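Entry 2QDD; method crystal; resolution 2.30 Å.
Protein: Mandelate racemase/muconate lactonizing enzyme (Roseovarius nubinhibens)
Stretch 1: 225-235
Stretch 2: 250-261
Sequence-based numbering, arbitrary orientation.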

# COMPACT_ATOMS: atom_id res chain seq x y z
N THR A 225 -4.15 -18.77 11.68
CA THR A 225 -3.44 -17.51 11.88
C THR A 225 -4.27 -16.34 11.35
O THR A 225 -5.15 -16.53 10.50
N LEU A 226 -3.96 -15.14 11.85
CA LEU A 226 -4.54 -13.89 11.37
C LEU A 226 -4.30 -13.63 9.88
O LEU A 226 -5.23 -13.27 9.16
N ASP A 227 -3.05 -13.82 9.44
CA ASP A 227 -2.66 -13.75 8.02
C ASP A 227 -3.53 -14.58 7.09
O ASP A 227 -3.98 -14.11 6.04
N GLN A 228 -3.77 -15.83 7.48
CA GLN A 228 -4.59 -16.75 6.71
C GLN A 228 -6.05 -16.32 6.72
O GLN A 228 -6.74 -16.40 5.71
N CYS A 229 -6.52 -15.85 7.88
CA CYS A 229 -7.90 -15.40 8.05
C CYS A 229 -8.23 -14.14 7.24
O CYS A 229 -9.32 -14.03 6.66
N ALA A 230 -7.28 -13.20 7.20
CA ALA A 230 -7.40 -11.97 6.42
C ALA A 230 -7.39 -12.24 4.91
O ALA A 230 -8.04 -11.52 4.14
N HIS A 231 -6.64 -13.27 4.51
CA HIS A 231 -6.62 -13.76 3.14
C HIS A 231 -8.00 -14.23 2.70
O HIS A 231 -8.50 -13.80 1.66
N VAL A 232 -8.61 -15.12 3.49
CA VAL A 232 -9.96 -15.64 3.26
C VAL A 232 -11.01 -14.51 3.18
O VAL A 232 -11.84 -14.51 2.27
N ALA A 233 -10.93 -13.56 4.11
CA ALA A 233 -11.89 -12.46 4.23
C ALA A 233 -11.97 -11.59 2.98
O ALA A 233 -13.05 -11.15 2.61
N ARG A 234 -10.82 -11.37 2.33
CA ARG A 234 -10.74 -10.65 1.05
C ARG A 234 -11.43 -11.35 -0.12
O ARG A 234 -11.72 -10.72 -1.14
N ARG A 235 -11.70 -12.65 0.03
CA ARG A 235 -12.08 -13.51 -1.08
C ARG A 235 -13.50 -14.09 -0.94
O ARG A 235 -14.00 -14.73 -1.86
N SER A 250 -1.95 -5.78 20.50
CA SER A 250 -1.31 -5.51 19.22
C SER A 250 -1.80 -6.42 18.09
O SER A 250 -1.78 -6.02 16.92
N ASP A 251 -2.24 -7.63 18.44
CA ASP A 251 -2.91 -8.53 17.49
C ASP A 251 -4.28 -8.03 17.05
O ASP A 251 -4.71 -8.31 15.94
N HIS A 252 -4.96 -7.29 17.94
CA HIS A 252 -6.27 -6.71 17.63
C HIS A 252 -6.11 -5.49 16.73
O HIS A 252 -6.87 -5.31 15.77
N LEU A 253 -5.13 -4.66 17.08
CA LEU A 253 -4.62 -3.57 16.24
C LEU A 253 -4.23 -4.01 14.83
O LEU A 253 -4.55 -3.32 13.86
N ALA A 254 -3.54 -5.14 14.74
CA ALA A 254 -3.22 -5.78 13.47
C ALA A 254 -4.44 -6.25 12.69
O ALA A 254 -4.52 -6.02 11.49
N ALA A 255 -5.38 -6.91 13.38
CA ALA A 255 -6.63 -7.36 12.76
C ALA A 255 -7.43 -6.19 12.19
O ALA A 255 -7.98 -6.28 11.09
N TRP A 256 -7.48 -5.10 12.95
CA TRP A 256 -8.18 -3.88 12.55
C TRP A 256 -7.60 -3.23 11.28
O TRP A 256 -8.34 -2.90 10.35
N SER A 257 -6.28 -3.04 11.25
CA SER A 257 -5.62 -2.36 10.14
C SER A 257 -5.55 -3.18 8.84
O SER A 257 -5.42 -2.60 7.76
N ARG A 258 -5.65 -4.50 8.95
CA ARG A 258 -5.76 -5.38 7.78
C ARG A 258 -7.19 -5.49 7.25
O ARG A 258 -7.40 -5.97 6.14
N GLY A 259 -8.16 -5.06 8.06
CA GLY A 259 -9.58 -5.28 7.76
C GLY A 259 -10.01 -6.74 7.79
O GLY A 259 -10.84 -7.18 6.99
N ALA A 260 -9.45 -7.49 8.74
CA ALA A 260 -9.51 -8.95 8.74
C ALA A 260 -10.83 -9.50 9.26
O ALA A 260 -11.14 -10.67 9.05
N CYS A 261 -11.60 -8.66 9.96
CA CYS A 261 -12.77 -9.12 10.70
C CYS A 261 -13.80 -8.01 10.93
O CYS A 261 -13.50 -6.83 10.77

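Two helices running in nearly the same direction, 22° apart, and the loop that follows the second make a small, mostly apolar contact, built on one leucine and alanines from both stretches, with a salt bridge and a water beside it. The axes come no nearer than 10.8 Å, yet the chains draw together just past the second helix, where the CA atoms of Ala230 and Ala260 are 4.4 Å apart.

Leu226, in the first turn of its helix, points toward the second stretch and acts as a knob, sitting in the hole formed by Asp251, Ala254, Ala255 and Arg258. Its chi1 is t and its chi2 p, which lets the two methyls reach out separately: CD2 lies 3.8 Å from Ala254 CB and 3.9 Å from Ala255 N, while CD1 lies 3.9 Å from Ala255 CB and 3.7 Å from Ala260 CB. A branched apolar side chain suits this place, since its methyls can reach several neighbors at once, and the small alanines leave room for it.

One turn on, Ala230 also points toward the partner. Its CB meets Ala260 CB at 3.8 Å, a contact between two methyl groups that fits the close backbones here. Ala233 continues the same face, its CB 3.7 Å from Ala260 O. Ala260 follows the end of the second helix: Gly259, with phi of 67°, forms a Schellman motif, in which the positive phi favors glycine, and Ala260 N bonds back to Ala255 O at 3.0 Å.

Arg258 points toward the first stretch with chi1 m and chi2 and chi3 both t, an extended shape that carries its guanidinium to Asp227. The CA-to-CB bond of Asp227 points away, but its carboxylate comes nearer, with chi1 at -107°, between wells. The resulting salt bridge has Arg258 NH1 3.0 Å from Asp227 OD2; this hydrogen bond and the one from Arg258 NH2 to the same OD2, at 3.3 Å, are both weak in angle. The aliphatic part of the arginine serves the apolar side too, its CD lying 4.2 Å from Leu226 CD2.

Water 1 extends this polar margin. It donates to Asp227 O at 2.9 Å and accepts from Arg234 NH2 at 2.8 Å and from Arg258 NH2 at 3.3 Å, so it links two like-charged guanidinium groups through a shared acceptor. Arg234 starts sideways, with chi1 m, chi2 t and chi3 m, and its end comes nearer the second stretch. Water 2 lies between the backbones, 3.0 Å from Ala230 O and 3.3 Å from Arg258 O.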

# COMPACT_ATOMS: atom_id res chain seq x y z
CB THR A 225 -2.06 -17.50 11.18
OG1 THR A 225 -2.24 -17.40 9.76
CG2 THR A 225 -1.25 -18.76 11.49
CB LEU A 226 -4.03 -12.72 12.22
CG LEU A 226 -4.34 -11.29 11.78
CD1 LEU A 226 -5.82 -11.06 11.82
CD2 LEU A 226 -3.64 -10.29 12.68
CB ASP A 227 -1.20 -14.20 7.85
CG ASP A 227 -0.26 -13.05 7.55
OD1 ASP A 227 0.62 -12.79 8.40
OD2 ASP A 227 -0.40 -12.42 6.48
CB GLN A 228 -4.45 -18.16 7.27
CG GLN A 228 -3.18 -18.88 6.87
CD GLN A 228 -3.00 -20.19 7.61
OE1 GLN A 228 -3.95 -20.95 7.79
NE2 GLN A 228 -1.78 -20.46 8.05
CB CYS A 229 -8.23 -15.20 9.53
SG CYS A 229 -8.51 -16.75 10.43
CB ALA A 230 -6.27 -11.02 6.80
CB HIS A 231 -5.58 -14.88 2.98
CG HIS A 231 -5.44 -15.39 1.58
ND1 HIS A 231 -4.44 -14.97 0.73
CD2 HIS A 231 -6.18 -16.29 0.88
CE1 HIS A 231 -4.56 -15.58 -0.43
NE2 HIS A 231 -5.61 -16.39 -0.37
CB VAL A 232 -10.36 -16.66 4.37
CG1 VAL A 232 -11.81 -17.08 4.25
CG2 VAL A 232 -9.45 -17.87 4.31
CB ALA A 233 -11.57 -11.60 5.45
CB ARG A 234 -9.28 -10.39 0.69
CG ARG A 234 -8.67 -9.24 1.48
CD ARG A 234 -7.35 -8.77 0.87
NE ARG A 234 -6.23 -9.64 1.21
CZ ARG A 234 -5.50 -9.56 2.33
NH1 ARG A 234 -5.77 -8.63 3.25
NH2 ARG A 234 -4.51 -10.41 2.53
CB ARG A 235 -11.06 -14.65 -1.23
CG ARG A 235 -9.64 -14.19 -1.55
CD ARG A 235 -8.90 -15.22 -2.40
NE ARG A 235 -9.42 -15.26 -3.77
CZ ARG A 235 -9.34 -16.31 -4.59
NH1 ARG A 235 -8.78 -17.45 -4.20
NH2 ARG A 235 -9.84 -16.22 -5.81
CB SER A 250 0.21 -5.61 19.34
OG SER A 250 0.60 -6.94 19.63
CB ASP A 251 -3.05 -9.94 18.08
CG ASP A 251 -1.70 -10.58 18.41
OD1 ASP A 251 -1.65 -11.39 19.37
OD2 ASP A 251 -0.70 -10.28 17.72
CB HIS A 252 -7.01 -6.34 18.92
CG HIS A 252 -7.35 -7.52 19.77
ND1 HIS A 252 -6.43 -8.13 20.60
CD2 HIS A 252 -8.50 -8.23 19.90
CE1 HIS A 252 -7.00 -9.15 21.22
NE2 HIS A 252 -8.26 -9.23 20.81
CB LEU A 253 -3.41 -2.95 16.93
CG LEU A 253 -3.38 -1.44 17.19
CD1 LEU A 253 -4.69 -0.95 17.79
CD2 LEU A 253 -2.21 -1.10 18.10
CB ALA A 254 -2.25 -6.95 13.69
CB ALA A 255 -7.48 -8.14 13.77
CB TRP A 256 -8.25 -2.87 13.71
CG TRP A 256 -8.80 -1.57 13.26
CD1 TRP A 256 -10.11 -1.26 13.05
CD2 TRP A 256 -8.05 -0.40 12.91
NE1 TRP A 256 -10.23 0.04 12.61
CE2 TRP A 256 -8.98 0.59 12.51
CE3 TRP A 256 -6.68 -0.09 12.90
CZ2 TRP A 256 -8.59 1.87 12.11
CZ3 TRP A 256 -6.29 1.19 12.50
CH2 TRP A 256 -7.24 2.15 12.10
CB SER A 257 -4.23 -1.86 10.54
OG SER A 257 -3.41 -2.92 10.99
CB ARG A 258 -5.25 -6.79 8.10
CG ARG A 258 -3.75 -6.92 8.28
CD ARG A 258 -3.44 -8.18 9.08
NE ARG A 258 -2.05 -8.62 8.93
CZ ARG A 258 -1.62 -9.45 7.99
NH1 ARG A 258 -0.34 -9.78 7.94
NH2 ARG A 258 -2.46 -9.94 7.08
CB ALA A 260 -8.38 -9.52 9.56
CB CYS A 261 -12.35 -9.77 12.03
SG CYS A 261 -11.57 -8.68 13.23
O HOH W 1 -3.03 -11.82 4.47
O HOH W 2 -8.76 -8.69 4.90